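Local coordinates for protein tryptophan synthase alpha chain (Campylobacter jejuni, PDB 3THA) that probably catalyses the aldol cleavage of indoleglycerol phosphate to indole and glyceraldehyde 3-phosphate, as the alpha subunit of tryptophan synthase, at residues Ala15-Thr20 and Ile44-Val49; Lys159-Ala164 and Ser196-Pro201; Val148-Pro153 and Leu171-Ile176; Gly104-Val109 and Glu138-Ala143. All blocks are in the same frame, centred on the assembly; numbering follows the deposited sequence.

All four contacts belong to one eight-stranded TIM barrel. Interaction 1 is core: two neighbouring parallel strands joined by a full backbone ladder, with E46, a predicted catalytic residue, on the inward side. Interactions 2, 3 and 4 are only partly buried. Interactions 2 and 3 lie at opposite ends of strand 168-171: interaction 2 sits at the C-terminal ends of helices 154-161 and 180-195, interaction 3 ahead of their N-terminal ends. They touch through V161 CG1 and V148 CG1, 4.2 Å apart. Interaction 2 is apolar packing without a hydrogen bond across it, whereas interaction 3 has one strand bond and then mixed loop contacts. Interaction 4, on the outer helical layer, adds weak polar contacts to an apolar base.

Interaction 1. Residues Ala15-Thr20 and Ile44-Val49; sequences ANVAYT and ILELGV
Residues 15-20 and 44-48 run side by side as parallel strands, their axes 4.6 Å apart at closest approach and inclined by 17°. The register pairs V17 with I44, A18 with L45, Y19 with E46 and T20 with L47. Five backbone hydrogen bonds alternate in direction along the pair, from I44 N to N16 O at the start to G48 N to T20 O at the end. The shortest runs from E46 N to A18 O at 2.6 Å, with an N-H...O angle of 175°. A18, T20, L45 and L47 point to one face of the sheet, where L45 CD1 lies 3.4 Å from A18 O. V17, Y19, I44 and E46 share the other face. E46 CG is anti to the carbonyl carbon (chi1 -52°), and the chain runs extended beyond it to a carboxylate set between two neighbours: OE2 is 3.5 Å from V17 CG1, and OE1 is 3.7 Å from Y19 CB. The Y19 ring reaches past E46, bringing CE1 within 3.6 Å of G48 CA. I44 CD1 packs at 4.1 Å against V17 CG2, and F203 of strand 202-205 also meets V17 and I44, which places this face inside the barrel. With helix 27-35 between them, the strands form the first beta-alpha-beta unit of a TIM barrel, whose interior holds E46, a predicted proton acceptor.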
loop_
_atom_site.group_PDB
_atom_site.type_symbol
_atom_site.label_atom_id
_atom_site.label_comp_id
_atom_site.label_asym_id
_atom_site.label_seq_id
_atom_site.Cartn_x
_atom_site.Cartn_y
_atom_site.Cartn_z
ATOM N N ALA B 15 16.342 4.300 18.915
ATOM C CA ALA B 15 16.152 2.981 18.331
ATOM C C ALA B 15 16.393 2.988 16.850
ATOM O O ALA B 15 15.879 3.853 16.133
ATOM C CB ALA B 15 14.768 2.429 18.637
ATOM N N ASN B 16 17.175 2.023 16.383
ATOM C CA ASN B 16 17.229 1.787 14.963
ATOM C C ASN B 16 16.208 0.736 14.573
ATOM O O ASN B 16 16.246 -0.385 15.075
ATOM C CB ASN B 16 18.627 1.398 14.537
ATOM C CG ASN B 16 19.648 2.398 14.977
ATOM O OD1 ASN B 16 19.407 3.594 14.937
ATOM N ND2 ASN B 16 20.807 1.914 15.404
ATOM N N VAL B 17 15.272 1.121 13.709
ATOM C CA VAL B 17 14.172 0.242 13.338
ATOM C C VAL B 17 14.242 0.072 11.848
ATOM O O VAL B 17 14.481 1.026 11.135
ATOM C CB VAL B 17 12.776 0.842 13.692
ATOM C CG1 VAL B 17 11.662 -0.178 13.383
ATOM C CG2 VAL B 17 12.739 1.243 15.150
ATOM N N ALA B 18 14.025 -1.139 11.373
ATOM C CA ALA B 18 14.101 -1.379 9.972
ATOM C C ALA B 18 13.002 -2.304 9.530
ATOM O O ALA B 18 12.494 -3.141 10.293
ATOM C CB ALA B 18 15.496 -1.975 9.603
ATOM N N TYR B 19 12.678 -2.197 8.265
ATOM C CA TYR B 19 11.697 -3.067 7.692
ATOM C C TYR B 19 12.354 -3.835 6.552
ATOM O O TYR B 19 13.193 -3.275 5.817
ATOM C CB TYR B 19 10.515 -2.183 7.224
ATOM C CG TYR B 19 9.543 -2.837 6.286
ATOM C CD1 TYR B 19 8.347 -3.344 6.759
ATOM C CD2 TYR B 19 9.790 -2.886 4.913
ATOM C CE1 TYR B 19 7.441 -3.967 5.914
ATOM C CE2 TYR B 19 8.882 -3.490 4.053
ATOM C CZ TYR B 19 7.706 -4.039 4.566
ATOM O OH TYR B 19 6.775 -4.646 3.740
ATOM N N THR B 20 11.981 -5.105 6.402
ATOM C CA THR B 20 12.360 -5.914 5.239
ATOM C C THR B 20 11.168 -6.770 4.831
ATOM O O THR B 20 10.258 -7.040 5.629
ATOM C CB THR B 20 13.604 -6.881 5.494
ATOM O OG1 THR B 20 14.038 -7.488 4.260
ATOM C CG2 THR B 20 13.264 -8.015 6.456
ATOM N N ILE B 44 15.189 -3.142 16.398
ATOM C CA ILE B 44 13.867 -3.697 16.196
ATOM C C ILE B 44 13.682 -3.901 14.713
ATOM O O ILE B 44 13.811 -2.956 13.960
ATOM C CB ILE B 44 12.800 -2.706 16.680
ATOM C CG1 ILE B 44 13.098 -2.330 18.107
ATOM C CG2 ILE B 44 11.354 -3.259 16.485
ATOM C CD1 ILE B 44 12.506 -1.047 18.514
ATOM N N LEU B 45 13.352 -5.122 14.302
ATOM C CA LEU B 45 13.061 -5.381 12.916
ATOM C C LEU B 45 11.592 -5.553 12.646
ATOM O O LEU B 45 10.906 -6.340 13.360
ATOM C CB LEU B 45 13.781 -6.639 12.464
ATOM C CG LEU B 45 13.690 -6.924 10.976
ATOM C CD1 LEU B 45 14.484 -5.860 10.221
ATOM C CD2 LEU B 45 14.212 -8.361 10.674
ATOM N N GLU B 46 11.102 -4.875 11.606
ATOM C CA GLU B 46 9.738 -5.111 11.136
ATOM C C GLU B 46 9.731 -6.097 9.968
ATOM O O GLU B 46 10.493 -5.968 9.026
ATOM C CB GLU B 46 9.062 -3.798 10.724
ATOM C CG GLU B 46 9.131 -2.695 11.804
ATOM C CD GLU B 46 8.598 -1.339 11.325
ATOM O OE1 GLU B 46 8.437 -1.168 10.110
ATOM O OE2 GLU B 46 8.380 -0.433 12.166
ATOM N N LEU B 47 8.853 -7.078 10.030
ATOM C CA LEU B 47 8.901 -8.154 9.078
ATOM C C LEU B 47 7.661 -8.056 8.201
ATOM O O LEU B 47 6.558 -8.405 8.644
ATOM C CB LEU B 47 8.924 -9.507 9.800
ATOM C CG LEU B 47 9.969 -9.838 10.872
ATOM C CD1 LEU B 47 9.698 -11.236 11.426
ATOM C CD2 LEU B 47 11.326 -9.795 10.264
ATOM N N GLY B 48 7.846 -7.553 6.976
ATOM C CA GLY B 48 6.771 -7.515 6.027
ATOM C C GLY B 48 6.553 -8.899 5.477
ATOM O O GLY B 48 7.511 -9.550 5.025
ATOM N N VAL B 49 5.323 -9.396 5.507
ATOM C CA VAL B 49 5.099 -10.600 4.736
ATOM C C VAL B 49 4.426 -10.191 3.431
ATOM O O VAL B 49 4.300 -8.967 3.149
ATOM C CB VAL B 49 4.374 -11.704 5.494
ATOM C CG1 VAL B 49 4.444 -13.013 4.704
ATOM C CG2 VAL B 49 5.021 -11.923 6.887
#

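Interaction 2. Residues Lys159-Ala164 and Ser196-Pro201; sequences KLVKHA and SFTNLP
V161 meets F197 and T198 in the tightest side-chain packing between residues 159-164 and 196-201. V161 CG2, the branch standing between the backbone N and the carbonyl carbon, lies 3.6 Å from F197 CB. T198 CG2 is 4.0 Å from V161 CB, the valine and threonine side chains crossing at about a right angle. A second patch lies at the end of the type I turn V161-A164, where L200 CD1 approaches A164 O to 3.4 Å and A164 CB to 4.0 Å. I168 of strand 168-171 touches V161, T198 and L200 and so backs both patches. The solvent side is looser. The CB of exposed K162 points away, and its nearest backbone approach is CA to F197 O at 3.9 Å. The end of the F197 side chain leads away from this segment, and the side chain also touches K154, V157 and K158, earlier in the same helix. No hydrogen bond spans the two segments, so the evidence for their association is shape and apolar contact. Residues 159-164 lead towards strand 168-171 and residues 196-201 towards strand 202-205: the alpha-beta connections at the N-terminal end of a TIM barrel's strands.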
loop_
_atom_site.group_PDB
_atom_site.type_symbol
_atom_site.label_atom_id
_atom_site.label_comp_id
_atom_site.label_asym_id
_atom_site.label_seq_id
_atom_site.Cartn_x
_atom_site.Cartn_y
_atom_site.Cartn_z
ATOM N N LYS B 159 -6.943 10.392 22.361
ATOM C CA LYS B 159 -7.722 9.174 22.308
ATOM C C LYS B 159 -6.971 7.924 21.754
ATOM O O LYS B 159 -7.142 6.814 22.275
ATOM C CB LYS B 159 -9.021 9.453 21.552
ATOM C CG LYS B 159 -9.752 8.239 21.103
ATOM C CD LYS B 159 -10.889 8.575 20.125
ATOM C CE LYS B 159 -11.339 7.301 19.364
ATOM N NZ LYS B 159 -11.844 6.227 20.300
ATOM N N LEU B 160 -6.131 8.079 20.731
ATOM C CA LEU B 160 -5.416 6.911 20.197
ATOM C C LEU B 160 -4.305 6.427 21.123
ATOM O O LEU B 160 -4.043 5.211 21.204
ATOM C CB LEU B 160 -4.865 7.196 18.809
ATOM C CG LEU B 160 -5.930 7.193 17.705
ATOM C CD1 LEU B 160 -5.466 8.046 16.522
ATOM C CD2 LEU B 160 -6.270 5.770 17.233
ATOM N N VAL B 161 -3.657 7.350 21.830
ATOM C CA VAL B 161 -2.447 6.962 22.547
ATOM C C VAL B 161 -2.615 6.727 24.036
ATOM O O VAL B 161 -1.857 5.985 24.632
ATOM C CB VAL B 161 -1.249 7.907 22.288
ATOM C CG1 VAL B 161 -1.006 8.040 20.798
ATOM C CG2 VAL B 161 -1.461 9.256 22.925
ATOM N N LYS B 162 -3.614 7.338 24.646
ATOM C CA LYS B 162 -3.750 7.250 26.105
ATOM C C LYS B 162 -3.685 5.798 26.576
ATOM O O LYS B 162 -3.117 5.517 27.636
ATOM C CB LYS B 162 -5.051 7.907 26.569
ATOM C CG LYS B 162 -5.171 8.123 28.056
ATOM C CD LYS B 162 -6.627 8.430 28.462
ATOM C CE LYS B 162 -6.799 8.424 29.990
ATOM N NZ LYS B 162 -6.824 9.803 30.512
ATOM N N HIS B 163 -4.241 4.895 25.768
ATOM C CA HIS B 163 -4.357 3.477 26.116
ATOM C C HIS B 163 -3.581 2.531 25.196
ATOM O O HIS B 163 -3.896 1.338 25.152
ATOM C CB HIS B 163 -5.835 3.060 26.125
ATOM C CG HIS B 163 -6.646 3.724 27.202
ATOM N ND1 HIS B 163 -6.192 3.873 28.501
ATOM C CD2 HIS B 163 -7.891 4.261 27.179
ATOM C CE1 HIS B 163 -7.113 4.491 29.222
ATOM N NE2 HIS B 163 -8.158 4.735 28.446
ATOM N N ALA B 164 -2.589 3.051 24.462
ATOM C CA ALA B 164 -1.839 2.261 23.473
ATOM C C ALA B 164 -0.753 1.416 24.129
ATOM O O ALA B 164 -0.483 1.574 25.299
ATOM C CB ALA B 164 -1.216 3.165 22.435
ATOM N N SER B 196 2.702 14.481 26.013
ATOM C CA SER B 196 1.823 14.903 27.089
ATOM C C SER B 196 0.577 14.013 27.302
ATOM O O SER B 196 -0.267 14.344 28.132
ATOM C CB SER B 196 1.407 16.360 26.903
ATOM O OG SER B 196 0.217 16.448 26.134
ATOM N N PHE B 197 0.479 12.903 26.566
ATOM C CA PHE B 197 -0.651 11.959 26.640
ATOM C C PHE B 197 -0.215 10.516 26.957
ATOM O O PHE B 197 -0.999 9.706 27.498
ATOM C CB PHE B 197 -1.417 11.947 25.315
ATOM C CG PHE B 197 -2.089 13.261 24.976
ATOM C CD1 PHE B 197 -2.684 14.045 25.975
ATOM C CD2 PHE B 197 -2.162 13.694 23.655
ATOM C CE1 PHE B 197 -3.300 15.273 25.680
ATOM C CE2 PHE B 197 -2.792 14.911 23.340
ATOM C CZ PHE B 197 -3.369 15.711 24.371
ATOM N N THR B 198 1.016 10.181 26.557
ATOM C CA THR B 198 1.584 8.863 26.822
ATOM C C THR B 198 3.082 8.884 27.116
ATOM O O THR B 198 3.813 9.816 26.741
ATOM C CB THR B 198 1.301 7.831 25.702
ATOM O OG1 THR B 198 1.620 6.519 26.185
ATOM C CG2 THR B 198 2.113 8.127 24.437
ATOM N N ASN B 199 3.518 7.823 27.787
ATOM C CA ASN B 199 4.914 7.643 28.148
ATOM C C ASN B 199 5.684 6.669 27.236
ATOM O O ASN B 199 6.910 6.505 27.385
ATOM C CB ASN B 199 4.980 7.235 29.616
ATOM C CG ASN B 199 4.379 8.303 30.527
ATOM O OD1 ASN B 199 5.105 9.083 31.135
ATOM N ND2 ASN B 199 3.039 8.371 30.577
ATOM N N LEU B 200 4.961 6.050 26.298
ATOM C CA LEU B 200 5.529 5.036 25.420
ATOM C C LEU B 200 6.516 5.683 24.480
ATOM O O LEU B 200 6.386 6.890 24.187
ATOM C CB LEU B 200 4.445 4.390 24.567
ATOM C CG LEU B 200 3.410 3.550 25.296
ATOM C CD1 LEU B 200 2.212 3.464 24.389
ATOM C CD2 LEU B 200 3.979 2.154 25.649
ATOM N N PRO B 201 7.495 4.892 23.998
ATOM C CA PRO B 201 8.433 5.403 23.013
ATOM C C PRO B 201 7.785 5.855 21.687
ATOM O O PRO B 201 6.763 5.310 21.241
ATOM C CB PRO B 201 9.408 4.246 22.817
ATOM C CG PRO B 201 8.743 3.050 23.421
ATOM C CD PRO B 201 7.890 3.571 24.504
#

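Interaction 3. Residues Val148-Pro153 and Leu171-Ile176; sequences VSVTTP and LASIGI
L171 N donates to V148 O over 2.8 Å, with an N-H...O angle of 153°, the one hydrogen bond between residues 148-153 and 171-176. It closes the pairing of two adjacent parallel strands at their C-terminal ends, from which the beta-alpha loops of this TIM barrel diverge. The L171 side chain is about 9 Å from that of E46, a predicted catalytic residue, so the contact borders the probable active-site end. Past this bond the chains separate, and side chains take over. Within residues 148-153 the turn is braced by S149 N, which bonds to T152 OG1 at 3.1 Å, while P153 takes the N-cap position of helix 154-161. The sound apolar contact is T151 CG2 to I176 CD1, at 3.8 Å. V150 CG1 is modelled 3.2 Å from I176 CD1, too short to be taken literally. I186 and L187 of helix 180-195 pack on V150 from outside the pair. The second subunit also comes close, its D53 packing on S149 and its P54 on L171. S173 points toward the other loop, and its OG, anti to the carbonyl carbon (chi1 -58°), lies 3.4 Å from V150 CB.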
loop_
_atom_site.group_PDB
_atom_site.type_symbol
_atom_site.label_atom_id
_atom_site.label_comp_id
_atom_site.label_asym_id
_atom_site.label_seq_id
_atom_site.Cartn_x
_atom_site.Cartn_y
_atom_site.Cartn_z
ATOM N N VAL B 148 0.114 7.603 14.170
ATOM C CA VAL B 148 -0.378 8.972 14.152
ATOM C C VAL B 148 0.423 9.777 13.137
ATOM O O VAL B 148 1.543 9.390 12.828
ATOM C CB VAL B 148 -0.382 9.645 15.565
ATOM C CG1 VAL B 148 -0.665 8.629 16.656
ATOM C CG2 VAL B 148 0.907 10.375 15.853
ATOM N N SER B 149 -0.155 10.864 12.612
ATOM C CA SER B 149 0.541 11.786 11.726
ATOM C C SER B 149 0.704 13.114 12.374
ATOM O O SER B 149 0.150 13.395 13.453
ATOM C CB SER B 149 -0.293 12.038 10.497
ATOM O OG SER B 149 -0.781 10.811 10.006
ATOM N N VAL B 150 1.426 13.972 11.681
ATOM C CA VAL B 150 1.628 15.329 12.113
ATOM C C VAL B 150 0.286 16.080 12.107
ATOM O O VAL B 150 0.101 17.060 12.838
ATOM C CB VAL B 150 2.733 16.007 11.237
ATOM C CG1 VAL B 150 2.650 17.522 11.274
ATOM C CG2 VAL B 150 4.108 15.563 11.686
ATOM N N THR B 151 -0.664 15.589 11.315
ATOM C CA THR B 151 -1.936 16.293 11.110
ATOM C C THR B 151 -3.099 15.716 11.902
ATOM O O THR B 151 -4.176 16.293 11.889
ATOM C CB THR B 151 -2.388 16.158 9.649
ATOM O OG1 THR B 151 -2.359 14.771 9.308
ATOM C CG2 THR B 151 -1.489 16.944 8.703
ATOM N N THR B 152 -2.915 14.555 12.514
ATOM C CA THR B 152 -3.976 13.929 13.280
ATOM C C THR B 152 -4.336 14.887 14.373
ATOM O O THR B 152 -3.439 15.354 15.052
ATOM C CB THR B 152 -3.549 12.608 13.925
ATOM O OG1 THR B 152 -3.119 11.705 12.909
ATOM C CG2 THR B 152 -4.716 11.975 14.652
ATOM N N PRO B 153 -5.640 15.229 14.502
ATOM C CA PRO B 153 -6.151 16.165 15.509
ATOM C C PRO B 153 -5.672 15.883 16.918
ATOM O O PRO B 153 -5.559 14.720 17.315
ATOM C CB PRO B 153 -7.669 15.969 15.429
ATOM C CG PRO B 153 -7.915 15.664 13.982
ATOM C CD PRO B 153 -6.692 14.838 13.544
ATOM N N LEU B 171 4.129 8.941 11.774
ATOM C CA LEU B 171 4.458 9.163 10.380
ATOM C C LEU B 171 4.996 10.567 10.246
ATOM O O LEU B 171 4.694 11.447 11.057
ATOM C CB LEU B 171 3.249 8.946 9.470
ATOM C CG LEU B 171 2.635 7.558 9.633
ATOM C CD1 LEU B 171 1.383 7.410 8.827
ATOM C CD2 LEU B 171 3.616 6.500 9.245
ATOM N N ALA B 172 5.844 10.761 9.251
ATOM C CA ALA B 172 6.411 12.046 8.998
ATOM C C ALA B 172 5.679 12.539 7.764
ATOM O O ALA B 172 5.119 11.736 7.003
ATOM C CB ALA B 172 7.893 11.907 8.761
ATOM N N SER B 173 5.608 13.851 7.605
ATOM C CA SER B 173 4.912 14.433 6.482
ATOM C C SER B 173 5.941 14.935 5.522
ATOM O O SER B 173 7.089 15.201 5.908
ATOM C CB SER B 173 4.080 15.617 6.920
ATOM O OG SER B 173 3.171 15.220 7.908
ATOM N N ILE B 174 5.544 15.075 4.265
ATOM C CA ILE B 174 6.441 15.656 3.278
ATOM C C ILE B 174 5.815 16.907 2.712
ATOM O O ILE B 174 6.503 17.698 2.072
ATOM C CB ILE B 174 6.784 14.673 2.132
ATOM C CG1 ILE B 174 5.550 13.854 1.717
ATOM C CG2 ILE B 174 7.910 13.755 2.557
ATOM C CD1 ILE B 174 4.498 14.596 0.842
ATOM N N GLY B 175 4.518 17.087 2.957
ATOM C CA GLY B 175 3.749 18.054 2.175
ATOM C C GLY B 175 2.854 19.059 2.874
ATOM O O GLY B 175 1.997 19.681 2.232
ATOM N N ILE B 176 3.031 19.226 4.180
ATOM C CA ILE B 176 2.297 20.282 4.887
ATOM C C ILE B 176 2.910 21.622 4.463
ATOM O O ILE B 176 2.214 22.639 4.380
ATOM C CB ILE B 176 2.223 20.069 6.434
ATOM C CG1 ILE B 176 1.867 18.621 6.757
ATOM C CG2 ILE B 176 1.162 20.981 7.067
ATOM C CD1 ILE B 176 2.006 18.275 8.209
#

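Interaction 4. Residues Gly104-Val109 and Glu138-Ala143; sequences GLEKFV and ERYNIA
Helix-to-helix packing on the outer layer of the barrel brings V109 and E106 of helix 105-114 against Y140, and it grades from apolar at the base to polar at the surface. V109 meets Y140 and I142 of residues 138-143. Its CG1, anti to the backbone N (chi1 -179°), lies 3.8 Å from Y140 CD1 and 4.3 Å from I142 CG1. L133 and E136 of helix 131-140 also touch V109. I142 reaches this place because the chain turns at N141, where a positive phi and two bonds back into the last helical turn make a Schellman motif. Nearer the solvent, the E106 side chain crosses that of Y140 at about a right angle. Its OE2 lies at the ring edge, near the ring plane, and accepts a weak hydrogen bond from Y140 OH at 3.4 Å; the carboxylate and ring planes are 85° apart. R139 CG lies over one face of the same ring, 3.8 Å above its plane and offset toward the rim. R139 NH1 is 3.8 Å from E106 OE2, a long salt bridge with the oxygen well out of the guanidinium plane. E136 brings a like charge close to E106. R139, salt-bridged to E136 as its stronger partner, probably eases that repulsion; towards E106 it acts by charge, no N-H pointing at OE2.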
loop_
_atom_site.group_PDB
_atom_site.type_symbol
_atom_site.label_atom_id
_atom_site.label_comp_id
_atom_site.label_asym_id
_atom_site.label_seq_id
_atom_site.Cartn_x
_atom_site.Cartn_y
_atom_site.Cartn_z
ATOM N N GLY B 104 -6.955 -16.704 10.370
ATOM C CA GLY B 104 -7.819 -16.751 11.565
ATOM C C GLY B 104 -7.187 -15.873 12.619
ATOM O O GLY B 104 -6.017 -16.020 12.904
ATOM N N LEU B 105 -7.935 -14.944 13.190
ATOM C CA LEU B 105 -7.360 -13.902 14.045
ATOM C C LEU B 105 -6.606 -14.403 15.291
ATOM O O LEU B 105 -5.430 -14.024 15.554
ATOM C CB LEU B 105 -8.441 -12.954 14.477
ATOM C CG LEU B 105 -8.578 -11.553 13.900
ATOM C CD1 LEU B 105 -8.691 -11.517 12.352
ATOM C CD2 LEU B 105 -9.828 -10.971 14.562
ATOM N N GLU B 106 -7.300 -15.252 16.042
ATOM C CA GLU B 106 -6.736 -15.933 17.181
ATOM C C GLU B 106 -5.528 -16.799 16.794
ATOM O O GLU B 106 -4.440 -16.629 17.363
ATOM C CB GLU B 106 -7.841 -16.759 17.864
ATOM C CG GLU B 106 -7.374 -17.678 18.928
ATOM C CD GLU B 106 -8.444 -17.896 19.972
ATOM O OE1 GLU B 106 -9.293 -18.817 19.796
ATOM O OE2 GLU B 106 -8.425 -17.138 20.974
ATOM N N LYS B 107 -5.712 -17.727 15.848
ATOM C CA LYS B 107 -4.621 -18.619 15.430
ATOM C C LYS B 107 -3.317 -17.835 15.123
ATOM O O LYS B 107 -2.208 -18.219 15.530
ATOM C CB LYS B 107 -5.042 -19.446 14.190
ATOM C CG LYS B 107 -5.614 -20.836 14.446
ATOM C CD LYS B 107 -7.017 -20.821 15.087
ATOM C CE LYS B 107 -7.433 -22.227 15.611
ATOM N NZ LYS B 107 -8.696 -22.226 16.443
ATOM N N PHE B 108 -3.482 -16.739 14.379
ATOM C CA PHE B 108 -2.371 -15.879 13.973
ATOM C C PHE B 108 -1.587 -15.284 15.158
ATOM O O PHE B 108 -0.333 -15.337 15.205
ATOM C CB PHE B 108 -2.889 -14.736 13.091
ATOM C CG PHE B 108 -1.794 -13.947 12.471
ATOM C CD1 PHE B 108 -1.386 -12.755 13.036
ATOM C CD2 PHE B 108 -1.100 -14.446 11.344
ATOM C CE1 PHE B 108 -0.339 -12.039 12.469
ATOM C CE2 PHE B 108 -0.068 -13.735 10.783
ATOM C CZ PHE B 108 0.324 -12.532 11.348
ATOM N N VAL B 109 -2.338 -14.694 16.078
ATOM C CA VAL B 109 -1.768 -13.908 17.150
ATOM C C VAL B 109 -1.019 -14.801 18.110
ATOM O O VAL B 109 0.086 -14.475 18.500
ATOM C CB VAL B 109 -2.836 -13.056 17.901
ATOM C CG1 VAL B 109 -2.187 -12.228 19.018
ATOM C CG2 VAL B 109 -3.562 -12.142 16.937
ATOM N N GLU B 138 -4.584 -7.995 23.206
ATOM C CA GLU B 138 -4.613 -7.956 24.691
ATOM C C GLU B 138 -4.450 -9.376 25.226
ATOM O O GLU B 138 -3.637 -9.633 26.118
ATOM C CB GLU B 138 -5.938 -7.424 25.262
ATOM C CG GLU B 138 -6.262 -5.946 25.093
ATOM C CD GLU B 138 -7.715 -5.621 25.576
ATOM O OE1 GLU B 138 -8.159 -6.136 26.653
ATOM O OE2 GLU B 138 -8.420 -4.859 24.870
ATOM N N ARG B 139 -5.234 -10.295 24.663
ATOM C CA ARG B 139 -5.292 -11.687 25.137
ATOM C C ARG B 139 -3.927 -12.399 25.193
ATOM O O ARG B 139 -3.709 -13.211 26.085
ATOM C CB ARG B 139 -6.301 -12.505 24.304
ATOM C CG ARG B 139 -6.286 -14.017 24.597
ATOM C CD ARG B 139 -7.314 -14.820 23.794
ATOM N NE ARG B 139 -8.615 -14.748 24.451
ATOM C CZ ARG B 139 -9.718 -14.284 23.875
ATOM N NH1 ARG B 139 -9.704 -13.896 22.603
ATOM N NH2 ARG B 139 -10.847 -14.245 24.564
ATOM N N TYR B 140 -3.035 -12.119 24.238
ATOM C CA TYR B 140 -1.726 -12.789 24.180
ATOM C C TYR B 140 -0.542 -11.869 24.490
ATOM O O TYR B 140 0.617 -12.248 24.296
ATOM C CB TYR B 140 -1.535 -13.463 22.818
ATOM C CG TYR B 140 -2.488 -14.609 22.578
ATOM C CD1 TYR B 140 -3.635 -14.428 21.800
ATOM C CD2 TYR B 140 -2.255 -15.875 23.141
ATOM C CE1 TYR B 140 -4.530 -15.483 21.562
ATOM C CE2 TYR B 140 -3.146 -16.940 22.932
ATOM C CZ TYR B 140 -4.288 -16.737 22.142
ATOM O OH TYR B 140 -5.185 -17.775 21.914
ATOM N N ASN B 141 -0.848 -10.670 24.985
ATOM C CA ASN B 141 0.168 -9.677 25.311
ATOM C C ASN B 141 1.051 -9.308 24.117
ATOM O O ASN B 141 2.281 -9.362 24.176
ATOM C CB ASN B 141 1.023 -10.155 26.484
ATOM C CG ASN B 141 0.412 -9.827 27.832
ATOM O OD1 ASN B 141 -0.500 -9.001 27.961
ATOM N ND2 ASN B 141 0.949 -10.446 28.854
ATOM N N ILE B 142 0.383 -8.977 23.019
ATOM C CA ILE B 142 1.004 -8.512 21.799
ATOM C C ILE B 142 0.424 -7.130 21.633
ATOM O O ILE B 142 -0.770 -6.904 21.839
ATOM C CB ILE B 142 0.610 -9.395 20.606
ATOM C CG1 ILE B 142 1.470 -10.643 20.564
ATOM C CG2 ILE B 142 0.828 -8.680 19.334
ATOM C CD1 ILE B 142 2.715 -10.491 19.719
ATOM N N ALA B 143 1.278 -6.191 21.304
ATOM C CA ALA B 143 0.822 -4.865 21.060
ATOM C C ALA B 143 0.394 -4.726 19.596
ATOM O O ALA B 143 1.103 -5.182 18.677
ATOM C CB ALA B 143 1.943 -3.887 21.387
#